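PDB 6Y4R: DotU family type IV/VI secretion system protein from Acinetobacter baumannii, which forms the cytoplasmic domain of TssL, a key component of the type VI secretion system, and probably works within its membrane-associated complex. Local coordinates for residues A[2-7]-A[118-123]; A[22-27]-A[79-84]; A[57-62]-A[93-98]; A[100-105]-A[134-139]. One frame throughout, in Å; residues are numbered along the deposited sequence.

Contact 1. Residues A[2-7]-A[118-123]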
# COMPACT_ATOMS: atom_id res chain seq x y z
N ILE A 2 -11.58 11.55 -10.90
CA ILE A 2 -11.37 10.75 -9.70
C ILE A 2 -10.20 9.81 -9.95
O ILE A 2 -10.07 9.21 -11.02
CB ILE A 2 -12.65 9.98 -9.34
CG1 ILE A 2 -13.70 10.95 -8.78
CG2 ILE A 2 -12.35 8.86 -8.33
CD1 ILE A 2 -13.36 11.49 -7.41
N ASN A 3 -9.32 9.70 -8.95
CA ASN A 3 -8.06 8.97 -9.06
C ASN A 3 -8.13 7.72 -8.18
O ASN A 3 -9.00 7.59 -7.32
CB ASN A 3 -6.91 9.92 -8.67
CG ASN A 3 -5.55 9.25 -8.57
OD1 ASN A 3 -5.25 8.25 -9.24
ND2 ASN A 3 -4.68 9.84 -7.74
N LEU A 4 -7.18 6.80 -8.40
CA LEU A 4 -7.11 5.59 -7.59
C LEU A 4 -6.67 5.91 -6.17
O LEU A 4 -7.01 5.18 -5.23
CB LEU A 4 -6.16 4.58 -8.24
CG LEU A 4 -6.62 3.72 -9.44
CD1 LEU A 4 -5.54 2.70 -9.77
CD2 LEU A 4 -7.95 3.02 -9.21
N ILE A 5 -5.91 7.00 -5.99
CA ILE A 5 -5.59 7.49 -4.65
C ILE A 5 -6.86 7.94 -3.94
O ILE A 5 -7.01 7.73 -2.73
CB ILE A 5 -4.55 8.63 -4.74
CG1 ILE A 5 -3.17 8.08 -5.08
CG2 ILE A 5 -4.46 9.40 -3.45
CD1 ILE A 5 -2.62 7.27 -3.93
N ASP A 6 -7.80 8.57 -4.67
CA ASP A 6 -9.05 9.04 -4.07
C ASP A 6 -10.01 7.91 -3.71
O ASP A 6 -10.76 8.02 -2.73
CB ASP A 6 -9.73 10.06 -4.99
CG ASP A 6 -8.86 11.29 -5.29
OD1 ASP A 6 -8.16 11.78 -4.37
OD2 ASP A 6 -8.92 11.82 -6.42
N LEU A 7 -9.99 6.80 -4.47
CA LEU A 7 -10.85 5.66 -4.11
C LEU A 7 -10.32 4.93 -2.88
O LEU A 7 -11.11 4.39 -2.10
CB LEU A 7 -10.96 4.68 -5.28
CG LEU A 7 -11.56 5.16 -6.60
CD1 LEU A 7 -11.40 4.06 -7.63
CD2 LEU A 7 -13.04 5.49 -6.41
N ARG A 118 -0.07 3.90 -17.25
CA ARG A 118 -0.38 3.31 -15.95
C ARG A 118 -0.11 4.27 -14.80
O ARG A 118 0.13 3.84 -13.66
CB ARG A 118 0.35 1.99 -15.75
CG ARG A 118 0.05 1.04 -16.91
CD ARG A 118 -0.55 -0.27 -16.50
NE ARG A 118 0.31 -1.16 -15.74
CZ ARG A 118 -0.06 -1.80 -14.63
NH1 ARG A 118 0.80 -2.63 -14.08
NH2 ARG A 118 -1.25 -1.58 -14.11
N LEU A 119 -0.27 5.58 -15.07
CA LEU A 119 0.07 6.62 -14.09
C LEU A 119 -0.88 6.62 -12.91
O LEU A 119 -0.49 7.07 -11.82
CB LEU A 119 0.06 7.99 -14.77
CG LEU A 119 -0.02 9.27 -13.94
CD1 LEU A 119 1.28 9.55 -13.25
CD2 LEU A 119 -0.38 10.45 -14.84
N ALA A 120 -2.12 6.16 -13.08
CA ALA A 120 -3.01 6.04 -11.93
C ALA A 120 -2.47 5.01 -10.94
O ALA A 120 -2.45 5.25 -9.73
CB ALA A 120 -4.43 5.68 -12.37
N ALA A 121 -2.01 3.86 -11.44
CA ALA A 121 -1.39 2.88 -10.56
C ALA A 121 -0.11 3.44 -9.94
O ALA A 121 0.14 3.22 -8.75
CB ALA A 121 -1.06 1.60 -11.33
N LEU A 122 0.67 4.19 -10.71
CA LEU A 122 1.98 4.60 -10.21
C LEU A 122 1.86 5.68 -9.14
O LEU A 122 2.71 5.75 -8.24
CB LEU A 122 2.88 5.03 -11.38
CG LEU A 122 4.23 5.70 -11.14
CD1 LEU A 122 5.24 4.66 -10.69
CD2 LEU A 122 4.70 6.33 -12.43
N GLU A 123 0.80 6.49 -9.19
CA GLU A 123 0.52 7.45 -8.13
C GLU A 123 0.25 6.77 -6.78
O GLU A 123 0.59 7.31 -5.72
CB GLU A 123 -0.68 8.30 -8.52
CG GLU A 123 -0.37 9.61 -9.23
CD GLU A 123 -1.55 10.10 -10.06
OE1 GLU A 123 -2.53 9.34 -10.14
OE2 GLU A 123 -1.55 11.27 -10.53
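Leu4 and Ala120 supply the apolar part of this junction between the short N-terminal helix 4-7 and the start of helix 119-130. The CD1 branch of Leu4 does the touching: it lies 4.1 Å from Ala120 CB and 4.0 Å from the carbonyl oxygen Ala120 O, so one methyl meets both side chain and backbone. The next residue, Ile5, brings its CD1 to within 3.7 Å of Glu123 O, one turn beyond Ala120, with its CG1 facing the CB of Glu123. Phe50 packs on both Leu4 and Ala120, while Phe41 and Ala58 also cover Leu4, which ties the seam to helices 27-47 and 52-71.

The polar part is a meeting of Asn3 and Glu123, whose amide and carboxylate planes are turned 57° apart. Asn3 has CG anti to the backbone N (chi1 173°), which directs CG toward Glu123. Glu123 OE1 stands 3.1 Å from Asn3 OD1, a pair of acceptors and not a bond, and 3.3 Å from Asn3 ND2.

Helix-end bonding accounts for a third group. Asn3 occupies the N-cap of helix 4-7, where its OD1 takes a weak bond from the Leu4 amide; Asp6 OD2 in turn receives a weak bond from Asn3 N.

The chemistry is thus that of two helix beginnings joined by aliphatic contact beside a polar pair of similar extent. Asn3 is poorly ordered, which suggests that its amide is not tightly held, and Lys160 may offset some of the Glu123 charge through a long, weak ion pair.

Contact 2. Residues A[22-27]-A[79-84]; sequences YVPADP and FNLQNS
Leu81 spreads its two methyl branches over two prolines of the opposing loop. With CG anti to the backbone N (chi1 161°), the side chain leaves helix 79-85 toward residues 22-27 and forks there: CD2 reaches Pro24 CD at 3.6 Å, and CD1 meets Pro27 CB at 3.9 Å. The Leu81 side chain crosses Pro24 at about a right angle. The CG of Pro27 also comes within 4.0 Å of Leu81 CA, so this ring rests on the helix backbone as well as on its side chain.

Pro27 is the first residue of helix 27-47, a position suited to proline because the N-H it lacks would have no carbonyl of the helix to bond to in the opening turn. Asp26 before it is the N-cap, its OD1 taking a weak bond from Arg29 N.

Ser84, one turn after Leu81, holds OG between the backbone N and the carbonyl carbon (chi1 76°). From there Ser84 OG gives a weak bond of 3.3 Å to Leu81 O, back along its own helix, while also lying against Pro27 CB. Nearby, Tyr22 O is hydrogen-bonded to Tyr78 OH, and Val23 packs on the same tyrosine.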
# COMPACT_ATOMS: atom_id res chain seq x y z
N TYR A 22 -2.43 5.42 16.72
CA TYR A 22 -3.75 4.96 17.11
C TYR A 22 -3.79 3.44 17.05
O TYR A 22 -3.31 2.82 16.10
CB TYR A 22 -4.82 5.55 16.18
CG TYR A 22 -6.09 4.71 16.04
CD1 TYR A 22 -6.19 3.74 15.05
CD2 TYR A 22 -7.17 4.91 16.88
CE1 TYR A 22 -7.32 2.98 14.91
CE2 TYR A 22 -8.31 4.16 16.75
CZ TYR A 22 -8.39 3.20 15.77
OH TYR A 22 -9.54 2.44 15.65
N VAL A 23 -4.39 2.83 18.06
CA VAL A 23 -4.42 1.37 18.17
C VAL A 23 -5.86 0.90 18.04
O VAL A 23 -6.71 1.34 18.82
CB VAL A 23 -3.80 0.89 19.50
CG1 VAL A 23 -3.70 -0.65 19.50
CG2 VAL A 23 -2.45 1.59 19.78
N PRO A 24 -6.16 -0.01 17.12
CA PRO A 24 -7.55 -0.46 16.96
C PRO A 24 -8.03 -1.20 18.20
O PRO A 24 -7.32 -2.05 18.75
CB PRO A 24 -7.48 -1.41 15.75
CG PRO A 24 -6.28 -0.96 14.97
CD PRO A 24 -5.30 -0.44 16.00
N ALA A 25 -9.24 -0.85 18.65
CA ALA A 25 -9.79 -1.46 19.86
C ALA A 25 -10.09 -2.94 19.64
O ALA A 25 -9.89 -3.76 20.55
CB ALA A 25 -11.06 -0.71 20.28
N ASP A 26 -10.51 -3.29 18.43
CA ASP A 26 -10.87 -4.65 18.03
C ASP A 26 -10.03 -5.00 16.81
O ASP A 26 -10.33 -4.54 15.69
CB ASP A 26 -12.37 -4.71 17.74
CG ASP A 26 -12.90 -6.10 17.60
OD1 ASP A 26 -12.09 -7.05 17.37
OD2 ASP A 26 -14.13 -6.26 17.71
N PRO A 27 -8.93 -5.75 16.98
CA PRO A 27 -8.07 -6.08 15.83
C PRO A 27 -8.80 -6.80 14.69
O PRO A 27 -8.54 -6.49 13.52
CB PRO A 27 -6.97 -6.96 16.45
CG PRO A 27 -6.94 -6.58 17.90
CD PRO A 27 -8.19 -5.81 18.26
N PHE A 79 0.78 -4.92 20.63
CA PHE A 79 1.13 -6.33 20.75
C PHE A 79 -0.04 -7.24 20.40
O PHE A 79 0.15 -8.26 19.73
CB PHE A 79 1.66 -6.58 22.17
CG PHE A 79 1.83 -8.04 22.54
CD1 PHE A 79 0.99 -8.63 23.48
CD2 PHE A 79 2.87 -8.81 22.00
CE1 PHE A 79 1.14 -9.97 23.86
CE2 PHE A 79 3.04 -10.15 22.37
CZ PHE A 79 2.17 -10.73 23.30
N ASN A 80 -1.27 -6.89 20.82
CA ASN A 80 -2.42 -7.72 20.47
C ASN A 80 -2.87 -7.55 19.03
O ASN A 80 -3.33 -8.52 18.42
CB ASN A 80 -3.62 -7.47 21.39
CG ASN A 80 -3.36 -7.89 22.83
OD1 ASN A 80 -2.57 -8.81 23.09
ND2 ASN A 80 -4.05 -7.24 23.77
N LEU A 81 -2.70 -6.37 18.44
CA LEU A 81 -3.06 -6.23 17.03
C LEU A 81 -2.07 -6.95 16.13
O LEU A 81 -2.47 -7.55 15.12
CB LEU A 81 -3.16 -4.76 16.64
CG LEU A 81 -3.09 -4.43 15.14
CD1 LEU A 81 -4.37 -4.83 14.44
CD2 LEU A 81 -2.88 -2.93 15.02
N GLN A 82 -0.79 -6.94 16.51
CA GLN A 82 0.21 -7.69 15.76
C GLN A 82 -0.02 -9.19 15.90
O GLN A 82 0.06 -9.93 14.91
CB GLN A 82 1.61 -7.28 16.21
CG GLN A 82 1.91 -5.78 15.96
CD GLN A 82 3.22 -5.31 16.56
OE1 GLN A 82 3.57 -5.66 17.69
NE2 GLN A 82 3.96 -4.51 15.81
N ASN A 83 -0.36 -9.66 17.10
CA ASN A 83 -0.55 -11.09 17.30
C ASN A 83 -1.76 -11.65 16.56
O ASN A 83 -1.78 -12.84 16.21
CB ASN A 83 -0.66 -11.43 18.78
CG ASN A 83 0.68 -11.49 19.46
OD1 ASN A 83 1.69 -11.85 18.84
ND2 ASN A 83 0.69 -11.22 20.77
N SER A 84 -2.82 -10.85 16.40
CA SER A 84 -3.92 -11.33 15.58
C SER A 84 -3.61 -11.19 14.08
O SER A 84 -4.05 -12.01 13.28
CB SER A 84 -5.22 -10.63 15.98
OG SER A 84 -5.29 -9.31 15.49

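Contact 3. Residues A[57-62]-A[93-98]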
# COMPACT_ATOMS: atom_id res chain seq x y z
N ASP A 57 -3.00 -3.95 -8.87
CA ASP A 57 -1.73 -3.46 -8.33
C ASP A 57 -1.92 -2.39 -7.27
O ASP A 57 -1.08 -2.29 -6.37
CB ASP A 57 -0.82 -2.93 -9.44
CG ASP A 57 -0.32 -4.03 -10.37
OD1 ASP A 57 0.03 -3.73 -11.53
OD2 ASP A 57 -0.29 -5.20 -9.92
N ALA A 58 -3.00 -1.60 -7.33
CA ALA A 58 -3.28 -0.66 -6.25
C ALA A 58 -3.64 -1.40 -4.97
O ALA A 58 -3.10 -1.10 -3.89
CB ALA A 58 -4.41 0.28 -6.67
N LYS A 59 -4.51 -2.39 -5.06
CA LYS A 59 -4.80 -3.20 -3.88
C LYS A 59 -3.56 -3.94 -3.37
O LYS A 59 -3.39 -4.10 -2.16
CB LYS A 59 -5.94 -4.16 -4.20
CG LYS A 59 -6.02 -5.33 -3.25
CD LYS A 59 -7.45 -5.80 -3.07
CE LYS A 59 -7.86 -6.81 -4.10
NZ LYS A 59 -9.35 -6.85 -4.15
N TYR A 60 -2.70 -4.42 -4.28
CA TYR A 60 -1.49 -5.13 -3.85
C TYR A 60 -0.57 -4.22 -3.04
O TYR A 60 -0.04 -4.62 -2.00
CB TYR A 60 -0.75 -5.70 -5.07
CG TYR A 60 0.54 -6.43 -4.73
CD1 TYR A 60 1.73 -5.73 -4.53
CD2 TYR A 60 0.56 -7.81 -4.58
CE1 TYR A 60 2.90 -6.38 -4.19
CE2 TYR A 60 1.72 -8.48 -4.25
CZ TYR A 60 2.89 -7.77 -4.05
OH TYR A 60 4.05 -8.45 -3.72
N ALA A 61 -0.36 -3.00 -3.53
CA ALA A 61 0.49 -2.03 -2.85
C ALA A 61 -0.09 -1.66 -1.49
O ALA A 61 0.65 -1.50 -0.52
CB ALA A 61 0.65 -0.77 -3.71
N PHE A 62 -1.41 -1.48 -1.42
CA PHE A 62 -2.02 -1.11 -0.14
C PHE A 62 -1.88 -2.24 0.87
O PHE A 62 -1.70 -1.99 2.07
CB PHE A 62 -3.48 -0.74 -0.34
CG PHE A 62 -4.23 -0.47 0.94
CD1 PHE A 62 -4.42 0.82 1.37
CD2 PHE A 62 -4.75 -1.52 1.70
CE1 PHE A 62 -5.12 1.08 2.56
CE2 PHE A 62 -5.44 -1.27 2.89
CZ PHE A 62 -5.63 0.03 3.31
N SER A 93 -2.77 -13.74 2.65
CA SER A 93 -4.17 -14.14 2.53
C SER A 93 -4.72 -13.83 1.14
O SER A 93 -5.33 -14.70 0.50
CB SER A 93 -5.00 -13.48 3.65
OG SER A 93 -6.40 -13.66 3.50
N LEU A 94 -4.44 -12.63 0.62
CA LEU A 94 -5.04 -12.22 -0.65
C LEU A 94 -4.17 -12.51 -1.87
O LEU A 94 -4.70 -12.65 -2.98
CB LEU A 94 -5.35 -10.72 -0.64
CG LEU A 94 -6.31 -10.18 0.41
CD1 LEU A 94 -6.65 -8.70 0.14
CD2 LEU A 94 -7.59 -11.02 0.42
N PHE A 95 -2.86 -12.62 -1.71
CA PHE A 95 -2.00 -12.87 -2.85
C PHE A 95 -1.13 -14.10 -2.66
O PHE A 95 -0.33 -14.39 -3.55
CB PHE A 95 -1.11 -11.65 -3.12
CG PHE A 95 -1.89 -10.37 -3.29
CD1 PHE A 95 -2.03 -9.50 -2.24
CD2 PHE A 95 -2.48 -10.06 -4.51
CE1 PHE A 95 -2.77 -8.33 -2.38
CE2 PHE A 95 -3.21 -8.89 -4.67
CZ PHE A 95 -3.36 -8.03 -3.59
N GLY A 96 -1.26 -14.83 -1.55
CA GLY A 96 -0.40 -15.97 -1.31
C GLY A 96 1.08 -15.63 -1.32
O GLY A 96 1.90 -16.52 -1.54
N SER A 97 1.44 -14.38 -1.03
CA SER A 97 2.80 -13.91 -1.24
C SER A 97 3.41 -13.44 0.07
O SER A 97 2.72 -12.97 0.98
CB SER A 97 2.83 -12.79 -2.31
OG SER A 97 4.15 -12.41 -2.67
N GLN A 98 4.72 -13.65 0.17
CA GLN A 98 5.55 -13.06 1.21
C GLN A 98 6.73 -12.30 0.61
O GLN A 98 7.70 -12.03 1.32
CB GLN A 98 6.07 -14.13 2.17
CG GLN A 98 5.11 -15.20 2.59
CD GLN A 98 5.74 -16.13 3.62
OE1 GLN A 98 6.32 -15.67 4.61
NE2 GLN A 98 5.69 -17.44 3.34
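The Phe95 ring takes the edge of Tyr60 over one face and the aliphatic chain of Lys59 at its rim. Tyr60 CD2 stands 3.6 Å above the phenyl plane, over its centre, in a T-shaped (edge-to-face) pair with ring centroids 4.9 Å apart and planes at 66°. At the Phe95 edge, near the ring plane, CZ meets Lys59 CG at 3.8 Å. That same CZ of Phe95 approaches the helix backbone, 3.5 Å from Tyr60 CA. Seen from the other partner, Phe95 CD2 lies in the plane of the Tyr60 ring, at its edge.

First torsions bring the two aromatics together. Tyr60 has CG anti to its backbone N (chi1 178°); Phe95 has CG anti to its carbonyl carbon (chi1 -54°), which directs CG away from the end of helix 90-95 toward helix 52-71. Leu94 adds a looser touch, its CD1 4.4 Å from Lys59 CD. The Lys59 chain bends at chi2 and chi3, and its ammonium forms a salt bridge with Glu42.

Gly96 leaves the helix with positive phi, and after it Ser97 points its CB toward helix 52-71, its OG 4.1 Å from Tyr60 OH and hydrogen-bonded to Leu99 N. Phe95 illustrates how the last residue of a short helix can pack its ring against the side of a longer one.

In this all-helical domain Tyr60 is shared: beyond Phe95 it packs on Gln91 of helix 90-95 and on Ala100 and Gln103 of helix 100-114, while Lys59 leans on Leu38 of helix 27-47.

Contact 4. Residues A[100-105]-A[134-139]; sequences AGYQFF and QGKYRI
Gly101 meets Gly135 backbone to backbone, their CA atoms 3.8 Å apart, where helix 100-114 joins the loop between helices 119-130 and 143-159; the positive phi of Gly135 is a conformation glycine favours. The carbonyl of Gly101 accepts the amide of Lys136, N to O 3.0 Å, in a bent bond (137° at the hydrogen) whose donor sits above the carbonyl plane. Glu68 bonds the loop amides of Gln134 and Gly135.

Tyr102 next offers a ring face to the Lys136 methylenes. In this CH-pi contact Lys136 CG lies 4.0 Å from the centroid of the Tyr102 ring, offset toward the rim, and the two side chains cross at about a right angle. A bend at chi3 (62°) then takes Lys136 CE to 3.9 Å from Phe105 CD2.

Phe105 ends the walk between two rings. Phe104 CD1 covers one face, and over the opposite face Tyr137 CE1 stands 3.4 Å above the plane in a T-shaped pair, planes at 72°. Tyr137 also packs on Leu148. Gln134 O lies near the Phe105 edge.

Chemically, a single direct hydrogen bond joins the backbones, aromatic and methylene contacts supply most of the surface, and a water weakly connects the lysine ammonium to Tyr102 O.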
# COMPACT_ATOMS: atom_id res chain seq x y z
N ALA A 100 6.56 -9.29 -0.99
CA ALA A 100 6.17 -7.91 -1.25
C ALA A 100 7.32 -6.92 -1.07
O ALA A 100 7.39 -5.92 -1.79
CB ALA A 100 5.00 -7.54 -0.34
N GLY A 101 8.22 -7.17 -0.11
CA GLY A 101 9.37 -6.30 0.07
C GLY A 101 10.19 -6.12 -1.20
O GLY A 101 10.74 -5.04 -1.44
N TYR A 102 10.27 -7.15 -2.03
CA TYR A 102 10.96 -7.09 -3.31
C TYR A 102 10.03 -6.83 -4.48
O TYR A 102 10.36 -6.03 -5.36
CB TYR A 102 11.71 -8.42 -3.58
CG TYR A 102 12.86 -8.68 -2.64
CD1 TYR A 102 12.65 -9.13 -1.34
CD2 TYR A 102 14.17 -8.49 -3.06
CE1 TYR A 102 13.71 -9.37 -0.49
CE2 TYR A 102 15.23 -8.73 -2.22
CZ TYR A 102 15.00 -9.16 -0.93
OH TYR A 102 16.07 -9.39 -0.10
N GLN A 103 8.86 -7.45 -4.49
CA GLN A 103 8.03 -7.42 -5.68
C GLN A 103 7.25 -6.12 -5.82
O GLN A 103 6.87 -5.74 -6.93
CB GLN A 103 7.11 -8.64 -5.67
CG GLN A 103 6.20 -8.74 -6.84
CD GLN A 103 5.68 -10.13 -6.99
OE1 GLN A 103 4.58 -10.34 -7.50
NE2 GLN A 103 6.47 -11.10 -6.56
N PHE A 104 7.02 -5.40 -4.72
CA PHE A 104 6.49 -4.04 -4.81
C PHE A 104 7.37 -3.18 -5.72
O PHE A 104 6.87 -2.33 -6.47
CB PHE A 104 6.38 -3.46 -3.39
CG PHE A 104 5.97 -2.01 -3.30
CD1 PHE A 104 6.82 -0.97 -3.70
CD2 PHE A 104 4.73 -1.67 -2.75
CE1 PHE A 104 6.43 0.37 -3.58
CE2 PHE A 104 4.34 -0.32 -2.62
CZ PHE A 104 5.20 0.69 -3.04
N PHE A 105 8.69 -3.40 -5.67
CA PHE A 105 9.64 -2.60 -6.44
C PHE A 105 9.82 -3.10 -7.86
O PHE A 105 10.18 -2.29 -8.72
CB PHE A 105 10.97 -2.52 -5.68
CG PHE A 105 10.87 -1.70 -4.39
CD1 PHE A 105 10.67 -0.32 -4.44
CD2 PHE A 105 10.92 -2.32 -3.15
CE1 PHE A 105 10.55 0.43 -3.29
CE2 PHE A 105 10.80 -1.58 -2.00
CZ PHE A 105 10.61 -0.19 -2.06
N GLN A 134 8.82 0.75 3.17
CA GLN A 134 10.23 0.55 2.86
C GLN A 134 10.52 -0.75 2.15
O GLN A 134 11.34 -0.78 1.22
CB GLN A 134 11.05 0.60 4.14
CG GLN A 134 10.72 1.78 4.97
CD GLN A 134 11.78 2.06 5.98
OE1 GLN A 134 11.99 3.22 6.33
NE2 GLN A 134 12.42 1.02 6.49
N GLY A 135 9.86 -1.83 2.55
CA GLY A 135 10.11 -3.12 1.93
C GLY A 135 11.55 -3.54 2.08
O GLY A 135 12.13 -3.57 3.17
N LYS A 136 12.13 -3.88 0.94
CA LYS A 136 13.48 -4.43 0.88
C LYS A 136 14.56 -3.40 1.22
O LYS A 136 15.67 -3.80 1.59
CB LYS A 136 13.64 -5.04 -0.52
CG LYS A 136 15.03 -5.20 -1.03
CD LYS A 136 15.05 -5.13 -2.56
CE LYS A 136 14.57 -3.77 -3.04
NZ LYS A 136 14.62 -3.67 -4.54
N TYR A 137 14.23 -2.11 1.16
CA TYR A 137 15.16 -1.04 1.48
C TYR A 137 15.36 -0.83 2.97
O TYR A 137 16.20 -0.00 3.35
CB TYR A 137 14.67 0.27 0.86
CG TYR A 137 14.84 0.33 -0.63
CD1 TYR A 137 13.86 -0.17 -1.47
CD2 TYR A 137 15.97 0.88 -1.20
CE1 TYR A 137 14.00 -0.12 -2.83
CE2 TYR A 137 16.12 0.93 -2.56
CZ TYR A 137 15.12 0.43 -3.37
OH TYR A 137 15.24 0.47 -4.74
N ARG A 138 14.60 -1.54 3.81
CA ARG A 138 14.72 -1.38 5.26
C ARG A 138 16.07 -1.90 5.77
O ARG A 138 16.64 -1.30 6.70
CB ARG A 138 13.57 -2.10 5.96
CG ARG A 138 13.58 -1.95 7.49
CD ARG A 138 12.29 -2.41 8.19
NE ARG A 138 11.11 -1.71 7.68
CZ ARG A 138 10.64 -0.57 8.19
NH1 ARG A 138 11.27 0.01 9.21
NH2 ARG A 138 9.57 0.01 7.66
N ILE A 139 16.60 -2.97 5.18
CA ILE A 139 17.89 -3.53 5.60
C ILE A 139 19.04 -3.03 4.74
O ILE A 139 20.15 -2.85 5.24
CB ILE A 139 17.84 -5.08 5.64
CG1 ILE A 139 17.05 -5.67 4.46
CG2 ILE A 139 17.30 -5.57 6.99
CD1 ILE A 139 17.82 -5.75 3.15
O HOH W 1 13.00 -5.90 -6.43

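Overall arrangement
From the N terminus, contact 1 closes the widest loop, bringing helix 4-7 to helix 119-130, and contacts 2 and 3 nest within it. Contact 2 joins the loop before helix 27-47 to helix 79-85; contact 3 opens before contact 2 closes, so the two cross, linking helix 52-71 to the end of helix 90-95. Contact 4 follows both in series yet crosses contact 1, tying helix 100-114 to the loop ahead of helix 143-159. Helix 52-71 is the common element: an Arg118–Asp57 salt bridge joins contacts 1 and 3, and Ala61 touches Phe104 between contacts 3 and 4. Contact 2 stands apart, its centre 29 Å from that of contact 1.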